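Local coordinates for protein beta-methylmalyl-CoA dehydratase (Chloroflexus aurantiacus, PDB 4E3E) that catalyses the reversible dehydration of (2R,3S)-beta-methylmalyl-CoA to mesaconyl-CoA in the glyoxylate assimilation cycle, working as a homodimer, at residues V171-V180 with M299-A309; Y199-D209 with S259-N267. One frame throughout, in Å; residues are numbered along the deposited sequence.

Contact 1: V171-V180 with M299-A309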
loop_
_atom_site.group_PDB
_atom_site.type_symbol
_atom_site.label_atom_id
_atom_site.label_comp_id
_atom_site.label_asym_id
_atom_site.label_seq_id
_atom_site.Cartn_x
_atom_site.Cartn_y
_atom_site.Cartn_z
ATOM N N VAL A 171 -20.338 -30.155 4.962
ATOM C CA VAL A 171 -20.704 -29.668 3.640
ATOM C C VAL A 171 -22.134 -29.083 3.646
ATOM O O VAL A 171 -22.440 -28.160 2.886
ATOM C CB VAL A 171 -20.500 -30.774 2.564
ATOM C CG1 VAL A 171 -21.590 -31.839 2.621
ATOM C CG2 VAL A 171 -20.428 -30.169 1.175
ATOM N N THR A 172 -22.981 -29.590 4.542
ATOM C CA THR A 172 -24.351 -29.094 4.675
ATOM C C THR A 172 -24.403 -27.718 5.346
ATOM O O THR A 172 -25.436 -27.060 5.301
ATOM C CB THR A 172 -25.232 -30.083 5.455
ATOM O OG1 THR A 172 -24.546 -30.473 6.650
ATOM C CG2 THR A 172 -25.512 -31.332 4.609
ATOM N N ASP A 173 -23.293 -27.279 5.945
ATOM C CA ASP A 173 -23.206 -25.942 6.568
ATOM C C ASP A 173 -22.578 -24.867 5.667
ATOM O O ASP A 173 -22.542 -23.693 6.039
ATOM C CB ASP A 173 -22.401 -25.992 7.884
ATOM C CG ASP A 173 -23.152 -26.680 9.017
ATOM O OD1 ASP A 173 -24.361 -26.945 8.892
ATOM O OD2 ASP A 173 -22.525 -26.953 10.051
ATOM N N LEU A 174 -22.067 -25.262 4.504
ATOM C CA LEU A 174 -21.360 -24.319 3.630
ATOM C C LEU A 174 -22.313 -23.365 2.936
ATOM O O LEU A 174 -23.334 -23.782 2.426
ATOM C CB LEU A 174 -20.554 -25.061 2.567
ATOM C CG LEU A 174 -19.481 -26.050 3.038
ATOM C CD1 LEU A 174 -18.759 -26.652 1.846
ATOM C CD2 LEU A 174 -18.480 -25.379 3.952
ATOM N N THR A 175 -21.961 -22.084 2.914
ATOM C CA THR A 175 -22.678 -21.092 2.109
ATOM C C THR A 175 -22.135 -21.141 0.682
ATOM O O THR A 175 -20.919 -21.151 0.482
ATOM C CB THR A 175 -22.524 -19.675 2.704
ATOM O OG1 THR A 175 -23.154 -19.641 3.986
ATOM C CG2 THR A 175 -23.169 -18.621 1.822
ATOM N N VAL A 176 -23.038 -21.199 -0.297
ATOM C CA VAL A 176 -22.668 -21.231 -1.719
ATOM C C VAL A 176 -23.375 -20.044 -2.377
ATOM O O VAL A 176 -24.456 -20.201 -2.951
ATOM C CB VAL A 176 -23.072 -22.569 -2.399
ATOM C CG1 VAL A 176 -22.597 -22.615 -3.847
ATOM C CG2 VAL A 176 -22.520 -23.759 -1.628
ATOM N N PRO A 177 -22.764 -18.849 -2.284
ATOM C CA PRO A 177 -23.452 -17.573 -2.523
ATOM C C PRO A 177 -23.527 -17.148 -3.976
ATOM O O PRO A 177 -24.097 -16.106 -4.275
ATOM C CB PRO A 177 -22.579 -16.575 -1.772
ATOM C CG PRO A 177 -21.190 -17.174 -1.814
ATOM C CD PRO A 177 -21.341 -18.658 -1.931
ATOM N N TYR A 178 -22.935 -17.928 -4.868
ATOM C CA TYR A 178 -22.999 -17.613 -6.290
ATOM C C TYR A 178 -23.395 -18.843 -7.094
ATOM O O TYR A 178 -23.498 -19.944 -6.548
ATOM C CB TYR A 178 -21.677 -17.011 -6.772
ATOM C CG TYR A 178 -20.445 -17.756 -6.324
ATOM C CD1 TYR A 178 -19.994 -18.867 -7.023
ATOM C CD2 TYR A 178 -19.717 -17.340 -5.203
ATOM C CE1 TYR A 178 -18.852 -19.553 -6.619
ATOM C CE2 TYR A 178 -18.578 -18.017 -4.792
ATOM C CZ TYR A 178 -18.148 -19.125 -5.503
ATOM O OH TYR A 178 -17.006 -19.807 -5.112
ATOM N N THR A 179 -23.639 -18.644 -8.385
ATOM C CA THR A 179 -24.127 -19.703 -9.255
ATOM C C THR A 179 -23.322 -19.709 -10.535
ATOM O O THR A 179 -22.993 -18.653 -11.069
ATOM C CB THR A 179 -25.598 -19.464 -9.630
ATOM O OG1 THR A 179 -26.364 -19.322 -8.433
ATOM C CG2 THR A 179 -26.142 -20.640 -10.431
ATOM N N VAL A 180 -23.033 -20.903 -11.041
ATOM C CA VAL A 180 -22.234 -21.053 -12.247
ATOM C C VAL A 180 -23.060 -21.722 -13.333
ATOM O O VAL A 180 -23.760 -22.694 -13.066
ATOM C CB VAL A 180 -20.992 -21.928 -11.982
ATOM C CG1 VAL A 180 -20.186 -22.113 -13.256
ATOM C CG2 VAL A 180 -20.126 -21.306 -10.913
HETATM N N MSE A 299 -16.481 -33.522 -2.383
HETATM C CA MSE A 299 -17.825 -33.681 -1.827
HETATM C C MSE A 299 -18.808 -32.941 -2.698
HETATM O O MSE A 299 -18.518 -31.826 -3.159
HETATM C CB MSE A 299 -17.851 -33.167 -0.367
HETATM C CG MSE A 299 -16.470 -33.268 0.321
HETATM SE SE MSE A 299 -16.318 -32.275 2.024
HETATM C CE MSE A 299 -15.290 -33.527 3.165
ATOM N N ALA A 300 -19.965 -33.559 -2.950
ATOM C CA ALA A 300 -21.080 -32.889 -3.614
ATOM C C ALA A 300 -21.707 -31.874 -2.660
ATOM O O ALA A 300 -21.690 -32.069 -1.437
ATOM C CB ALA A 300 -22.139 -33.902 -4.046
ATOM N N ILE A 301 -22.270 -30.807 -3.221
ATOM C CA ILE A 301 -22.990 -29.827 -2.433
ATOM C C ILE A 301 -24.452 -30.214 -2.539
ATOM O O ILE A 301 -24.974 -30.323 -3.657
ATOM C CB ILE A 301 -22.775 -28.374 -2.942
ATOM C CG1 ILE A 301 -21.286 -27.966 -2.866
ATOM C CG2 ILE A 301 -23.639 -27.394 -2.153
ATOM C CD1 ILE A 301 -20.810 -27.611 -1.480
ATOM N N PRO A 302 -25.111 -30.442 -1.383
ATOM C CA PRO A 302 -26.525 -30.807 -1.367
ATOM C C PRO A 302 -27.353 -29.806 -2.149
ATOM O O PRO A 302 -27.227 -28.599 -1.931
ATOM C CB PRO A 302 -26.891 -30.755 0.123
ATOM C CG PRO A 302 -25.608 -30.964 0.841
ATOM C CD PRO A 302 -24.537 -30.374 -0.024
ATOM N N GLY A 303 -28.177 -30.310 -3.062
ATOM C CA GLY A 303 -29.102 -29.481 -3.830
ATOM C C GLY A 303 -28.504 -28.770 -5.038
ATOM O O GLY A 303 -29.227 -28.064 -5.754
ATOM N N ARG A 304 -27.198 -28.954 -5.278
ATOM C CA ARG A 304 -26.472 -28.226 -6.342
ATOM C C ARG A 304 -25.648 -29.164 -7.218
ATOM O O ARG A 304 -24.993 -30.070 -6.708
ATOM C CB ARG A 304 -25.500 -27.186 -5.745
ATOM C CG ARG A 304 -26.082 -26.239 -4.710
ATOM C CD ARG A 304 -26.924 -25.165 -5.359
ATOM N NE ARG A 304 -26.135 -24.323 -6.255
ATOM C CZ ARG A 304 -25.628 -23.142 -5.920
ATOM N NH1 ARG A 304 -25.833 -22.647 -4.702
ATOM N NH2 ARG A 304 -24.942 -22.444 -6.816
ATOM N N THR A 305 -25.647 -28.922 -8.527
ATOM C CA THR A 305 -24.757 -29.656 -9.434
ATOM C C THR A 305 -23.812 -28.748 -10.230
ATOM O O THR A 305 -22.977 -29.246 -10.986
ATOM C CB THR A 305 -25.544 -30.548 -10.405
ATOM O OG1 THR A 305 -26.479 -29.742 -11.129
ATOM C CG2 THR A 305 -26.290 -31.672 -9.649
ATOM N N ASP A 306 -23.934 -27.429 -10.056
ATOM C CA ASP A 306 -23.111 -26.440 -10.788
ATOM C C ASP A 306 -21.750 -26.171 -10.116
ATOM O O ASP A 306 -20.797 -25.730 -10.770
ATOM C CB ASP A 306 -23.884 -25.120 -10.953
ATOM C CG ASP A 306 -24.272 -24.475 -9.604
ATOM O OD1 ASP A 306 -24.821 -25.179 -8.713
ATOM O OD2 ASP A 306 -24.040 -23.254 -9.444
ATOM N N ILE A 307 -21.694 -26.433 -8.808
ATOM C CA ILE A 307 -20.543 -26.182 -7.960
ATOM C C ILE A 307 -20.380 -27.365 -7.016
ATOM O O ILE A 307 -21.361 -27.918 -6.537
ATOM C CB ILE A 307 -20.727 -24.887 -7.118
ATOM C CG1 ILE A 307 -20.773 -23.664 -8.035
ATOM C CG2 ILE A 307 -19.572 -24.695 -6.134
ATOM C CD1 ILE A 307 -21.129 -22.367 -7.343
ATOM N N GLY A 308 -19.129 -27.740 -6.758
ATOM C CA GLY A 308 -18.800 -28.793 -5.810
ATOM C C GLY A 308 -17.775 -28.296 -4.807
ATOM O O GLY A 308 -17.203 -27.212 -4.974
ATOM N N ALA A 309 -17.545 -29.085 -3.763
ATOM C CA ALA A 309 -16.544 -28.751 -2.766
ATOM C C ALA A 309 -15.332 -29.659 -2.862
ATOM O O ALA A 309 -15.448 -30.841 -3.199
ATOM C CB ALA A 309 -17.135 -28.821 -1.364
#
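R304, in the connection between strands 288-300 and 307-318, a beta hairpin of the hot dog-clan sheet, reaches out to the loop 171-180. It illustrates a guanidinium whose hydrogen bonds to a loop all go to main-chain oxygens. R304 NH2 donates to Y178 O at 2.9 Å, the oxygen lying in the guanidinium plane, while R304 NH1 makes a weak bond to V176 O at 3.3 Å. V176 CG1 covers one face of the same group.

Apolar contacts fill both flanks. The I307 and Y178 side chains cross at about a right angle, with I307 CD1 3.7 Å from Y178 CE1, and V180 CG2 lies against I307 CG1. Toward the other end of the loop, I301 CD1 touches both V171 CG2 and L174 CD1, and P302 CG meets T172 CG2 at 3.8 Å.

Behind the first shell, the type II turn from I301 to R304 shapes the hairpin tip, and L347 of strand 338-349 backs both Y178 and I307, whereas the Y178 hydroxyl bonds to S270. D306, its carboxylate folded between its own backbone N and carbonyl carbon (chi1 60°), sets the arginine: R304 NE and NH2 grip its two oxygens side-on through their syn lone pairs. That grip leaves the anti lone pair of D306 OD2 to accept V180 N at 3.0 Å in an almost straight bond of 173°.

Contact 2: Y199-D209 with S259-N267; sequences YEVGEKIDHVD and SLSFNGLAN
The C-terminal end of the long helix 250-265, where its regular bonding breaks down, is held against the edge strand 204-212 by H207, whose imidazole touches the helix with both face and edge. S261 CA stands over the centre of one ring face, a CH-pi contact 3.5 Å from the centroid of the H207 ring and only 6° off the normal. In the ring plane, H207 ND1 donates to N263 O at 2.8 Å, while NE2 is taken by S293 of the neighbouring strand 288-300. Replacing H207 by an alanine is likely to leave N263 O and S293 without their imidazole partner and to open a gap over S261.

N263 returns the grip. Its CG lies anti to the backbone N (chi1 -170°), which carries N263 ND2 over the carbonyl plane of H207 to donate to H207 O at 3.0 Å; D209 N reaches the same oxygen from the opposite face. A weak bond links ND2 to D209 OD1, and a water lies 2.8 Å from both D209 OD1 and L260 O.

Helix 250-265 is probably the central helix that the hot dog sheet wraps around, and near its kink an inverse gamma turn is centred on N263, followed by G264, whose CA lies 4.1 Å from I205 CG2. Beyond it, Y199 OH donates to G264 O at 2.6 Å and accepts from a second water, which in turn takes N267 N; L265 CD2 packs 3.7 Å from Y199 CE2.

The second subunit covers this corner: its K4 makes a cation-pi contact with Y199, its R230 pairs with D209, and the backbone N of its N6 donates to N263 OD1.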
loop_
_atom_site.group_PDB
_atom_site.type_symbol
_atom_site.label_atom_id
_atom_site.label_comp_id
_atom_site.label_asym_id
_atom_site.label_seq_id
_atom_site.Cartn_x
_atom_site.Cartn_y
_atom_site.Cartn_z
ATOM N N TYR A 199 -10.292 -33.065 -10.736
ATOM C CA TYR A 199 -9.356 -33.258 -9.635
ATOM C C TYR A 199 -9.493 -34.666 -9.054
ATOM O O TYR A 199 -10.595 -35.212 -8.984
ATOM C CB TYR A 199 -9.537 -32.150 -8.588
ATOM C CG TYR A 199 -8.920 -30.856 -9.048
ATOM C CD1 TYR A 199 -9.643 -29.954 -9.838
ATOM C CD2 TYR A 199 -7.582 -30.553 -8.744
ATOM C CE1 TYR A 199 -9.062 -28.778 -10.289
ATOM C CE2 TYR A 199 -6.991 -29.378 -9.196
ATOM C CZ TYR A 199 -7.738 -28.497 -9.955
ATOM O OH TYR A 199 -7.159 -27.340 -10.390
ATOM N N GLU A 200 -8.361 -35.266 -8.686
ATOM C CA GLU A 200 -8.328 -36.628 -8.166
ATOM C C GLU A 200 -8.044 -36.602 -6.676
ATOM O O GLU A 200 -7.051 -36.008 -6.242
ATOM C CB GLU A 200 -7.253 -37.456 -8.879
ATOM C CG GLU A 200 -7.539 -37.704 -10.353
ATOM C CD GLU A 200 -6.286 -37.992 -11.162
ATOM O OE1 GLU A 200 -5.394 -38.723 -10.669
ATOM O OE2 GLU A 200 -6.191 -37.485 -12.300
ATOM N N VAL A 201 -8.914 -37.242 -5.897
ATOM C CA VAL A 201 -8.741 -37.316 -4.443
ATOM C C VAL A 201 -7.409 -38.011 -4.157
ATOM O O VAL A 201 -7.115 -39.055 -4.739
ATOM C CB VAL A 201 -9.910 -38.073 -3.785
ATOM C CG1 VAL A 201 -9.639 -38.296 -2.302
ATOM C CG2 VAL A 201 -11.230 -37.313 -3.989
ATOM N N GLY A 202 -6.603 -37.402 -3.327
ATOM C CA GLY A 202 -5.280 -37.880 -3.028
ATOM C C GLY A 202 -4.170 -37.322 -3.881
ATOM O O GLY A 202 -3.036 -37.471 -3.558
ATOM N N GLU A 203 -4.511 -36.619 -4.933
ATOM C CA GLU A 203 -3.504 -36.034 -5.767
ATOM C C GLU A 203 -2.803 -34.893 -5.072
ATOM O O GLU A 203 -3.384 -34.198 -4.286
ATOM C CB GLU A 203 -4.062 -35.634 -7.115
ATOM C CG GLU A 203 -4.275 -34.178 -7.334
ATOM C CD GLU A 203 -4.745 -33.875 -8.727
ATOM O OE1 GLU A 203 -5.936 -33.765 -8.936
ATOM O OE2 GLU A 203 -3.915 -33.734 -9.605
ATOM N N LYS A 204 -1.531 -34.746 -5.374
ATOM C CA LYS A 204 -0.712 -33.699 -4.813
ATOM C C LYS A 204 -0.274 -32.746 -5.891
ATOM O O LYS A 204 0.037 -33.152 -6.974
ATOM C CB LYS A 204 0.491 -34.263 -4.095
ATOM C CG LYS A 204 0.122 -35.191 -2.978
ATOM C CD LYS A 204 1.279 -35.416 -2.059
ATOM C CE LYS A 204 1.257 -36.828 -1.554
ATOM N NZ LYS A 204 1.558 -36.815 -0.115
ATOM N N ILE A 205 -0.299 -31.467 -5.567
ATOM C CA ILE A 205 -0.032 -30.394 -6.526
ATOM C C ILE A 205 1.089 -29.473 -6.042
ATOM O O ILE A 205 0.955 -28.811 -5.005
ATOM C CB ILE A 205 -1.295 -29.546 -6.746
ATOM C CG1 ILE A 205 -2.469 -30.451 -7.147
ATOM C CG2 ILE A 205 -1.045 -28.468 -7.795
ATOM C CD1 ILE A 205 -3.814 -29.759 -7.082
ATOM N N ASP A 206 2.183 -29.430 -6.794
ATOM C CA ASP A 206 3.309 -28.546 -6.497
ATOM C C ASP A 206 3.006 -27.187 -7.119
ATOM O O ASP A 206 2.901 -27.089 -8.339
ATOM C CB ASP A 206 4.583 -29.152 -7.093
ATOM C CG ASP A 206 5.842 -28.359 -6.772
ATOM O OD1 ASP A 206 5.762 -27.225 -6.266
ATOM O OD2 ASP A 206 6.941 -28.888 -7.040
ATOM N N HIS A 207 2.859 -26.144 -6.294
ATOM C CA HIS A 207 2.515 -24.808 -6.815
ATOM C C HIS A 207 3.675 -24.055 -7.420
ATOM O O HIS A 207 3.483 -22.979 -8.005
ATOM C CB HIS A 207 1.773 -23.978 -5.768
ATOM C CG HIS A 207 0.511 -24.630 -5.290
ATOM N ND1 HIS A 207 -0.478 -25.000 -6.140
ATOM C CD2 HIS A 207 0.105 -25.023 -4.019
ATOM C CE1 HIS A 207 -1.470 -25.588 -5.445
ATOM N NE2 HIS A 207 -1.118 -25.597 -4.147
ATOM N N VAL A 208 4.877 -24.637 -7.296
ATOM C CA VAL A 208 6.086 -24.200 -8.005
ATOM C C VAL A 208 6.693 -22.882 -7.486
ATOM O O VAL A 208 7.846 -22.866 -7.028
ATOM C CB VAL A 208 5.891 -24.153 -9.557
ATOM C CG1 VAL A 208 7.163 -23.695 -10.252
ATOM C CG2 VAL A 208 5.467 -25.522 -10.105
ATOM N N ASP A 209 5.937 -21.786 -7.555
ATOM C CA ASP A 209 6.496 -20.465 -7.244
ATOM C C ASP A 209 6.929 -20.306 -5.777
ATOM O O ASP A 209 6.298 -20.838 -4.859
ATOM C CB ASP A 209 5.500 -19.350 -7.601
ATOM C CG ASP A 209 5.092 -19.365 -9.069
ATOM O OD1 ASP A 209 4.292 -20.241 -9.483
ATOM O OD2 ASP A 209 5.556 -18.478 -9.814
ATOM N N SER A 259 -2.560 -17.583 -2.340
ATOM C CA SER A 259 -2.187 -16.910 -3.573
ATOM C C SER A 259 -1.372 -17.840 -4.484
ATOM O O SER A 259 -1.708 -18.009 -5.649
ATOM C CB SER A 259 -1.413 -15.633 -3.278
ATOM O OG SER A 259 -1.130 -14.990 -4.500
ATOM N N LEU A 260 -0.324 -18.461 -3.941
ATOM C CA LEU A 260 0.489 -19.412 -4.693
ATOM C C LEU A 260 -0.313 -20.592 -5.247
ATOM O O LEU A 260 -0.027 -21.094 -6.345
ATOM C CB LEU A 260 1.585 -19.973 -3.787
ATOM C CG LEU A 260 2.663 -19.024 -3.280
ATOM C CD1 LEU A 260 3.512 -19.725 -2.231
ATOM C CD2 LEU A 260 3.519 -18.490 -4.424
ATOM N N SER A 261 -1.308 -21.046 -4.482
ATOM C CA SER A 261 -2.168 -22.154 -4.904
ATOM C C SER A 261 -2.914 -21.883 -6.225
ATOM O O SER A 261 -3.364 -22.838 -6.876
ATOM C CB SER A 261 -3.165 -22.546 -3.802
ATOM O OG SER A 261 -4.340 -21.741 -3.865
ATOM N N PHE A 262 -3.036 -20.604 -6.620
ATOM C CA PHE A 262 -3.631 -20.253 -7.933
ATOM C C PHE A 262 -2.991 -21.062 -9.064
ATOM O O PHE A 262 -3.666 -21.446 -10.018
ATOM C CB PHE A 262 -3.512 -18.759 -8.266
ATOM C CG PHE A 262 -4.211 -18.368 -9.579
ATOM C CD1 PHE A 262 -5.573 -18.088 -9.608
ATOM C CD2 PHE A 262 -3.499 -18.314 -10.775
ATOM C CE1 PHE A 262 -6.213 -17.752 -10.793
ATOM C CE2 PHE A 262 -4.125 -17.980 -11.971
ATOM C CZ PHE A 262 -5.487 -17.694 -11.982
ATOM N N ASN A 263 -1.684 -21.304 -8.958
ATOM C CA ASN A 263 -0.996 -22.164 -9.891
ATOM C C ASN A 263 -1.344 -23.611 -9.560
ATOM O O ASN A 263 -0.615 -24.278 -8.817
ATOM C CB ASN A 263 0.535 -21.945 -9.834
ATOM C CG ASN A 263 1.255 -22.657 -10.964
ATOM O OD1 ASN A 263 0.632 -23.039 -11.956
ATOM N ND2 ASN A 263 2.571 -22.843 -10.826
ATOM N N GLY A 264 -2.483 -24.079 -10.073
ATOM C CA GLY A 264 -2.886 -25.477 -9.899
ATOM C C GLY A 264 -4.275 -25.642 -9.319
ATOM O O GLY A 264 -4.875 -26.727 -9.422
ATOM N N LEU A 265 -4.780 -24.576 -8.694
ATOM C CA LEU A 265 -6.146 -24.567 -8.159
ATOM C C LEU A 265 -6.921 -23.311 -8.577
ATOM O O LEU A 265 -7.724 -22.795 -7.806
ATOM C CB LEU A 265 -6.116 -24.714 -6.627
ATOM C CG LEU A 265 -5.770 -26.114 -6.102
ATOM C CD1 LEU A 265 -5.327 -26.071 -4.651
ATOM C CD2 LEU A 265 -6.943 -27.082 -6.301
ATOM N N ALA A 266 -6.689 -22.833 -9.802
ATOM C CA ALA A 266 -7.272 -21.573 -10.282
ATOM C C ALA A 266 -8.805 -21.511 -10.195
ATOM O O ALA A 266 -9.362 -20.446 -9.935
ATOM C CB ALA A 266 -6.811 -21.280 -11.707
ATOM N N ASN A 267 -9.490 -22.638 -10.399
ATOM C CA ASN A 267 -10.964 -22.621 -10.340
ATOM C C ASN A 267 -11.537 -22.797 -8.934
ATOM O O ASN A 267 -12.766 -22.809 -8.761
ATOM C CB ASN A 267 -11.580 -23.613 -11.347
ATOM C CG ASN A 267 -11.491 -23.103 -12.775
ATOM O OD1 ASN A 267 -11.043 -23.814 -13.680
ATOM N ND2 ASN A 267 -11.901 -21.860 -12.980
HETATM O O HOH W 1 -8.586 -25.259 -11.483
HETATM O O HOH W 2 2.212 -19.975 -7.656
#

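In the fold
Both contacts work on the same sheet, where strands 288-300 and 204-212 are neighbours, yet they hold different elements to it. Contact 2 is nested along the chain within the loop closed by contact 1; their centres lie about 20 Å apart. Contact 1 is partly buried, joins an irregular loop to a hairpin, and relies on a charged pair whose spare hydrogen-bonding capacity goes to backbone atoms, with aliphatic contacts alongside. Contact 2 is buried, sets a helix end against an edge strand, and uses imidazole, amide and phenol donors, an imidazole face and a bridging water. Another chain reaches contact 2 at the dimer interface, whereas contact 1 is touched by none.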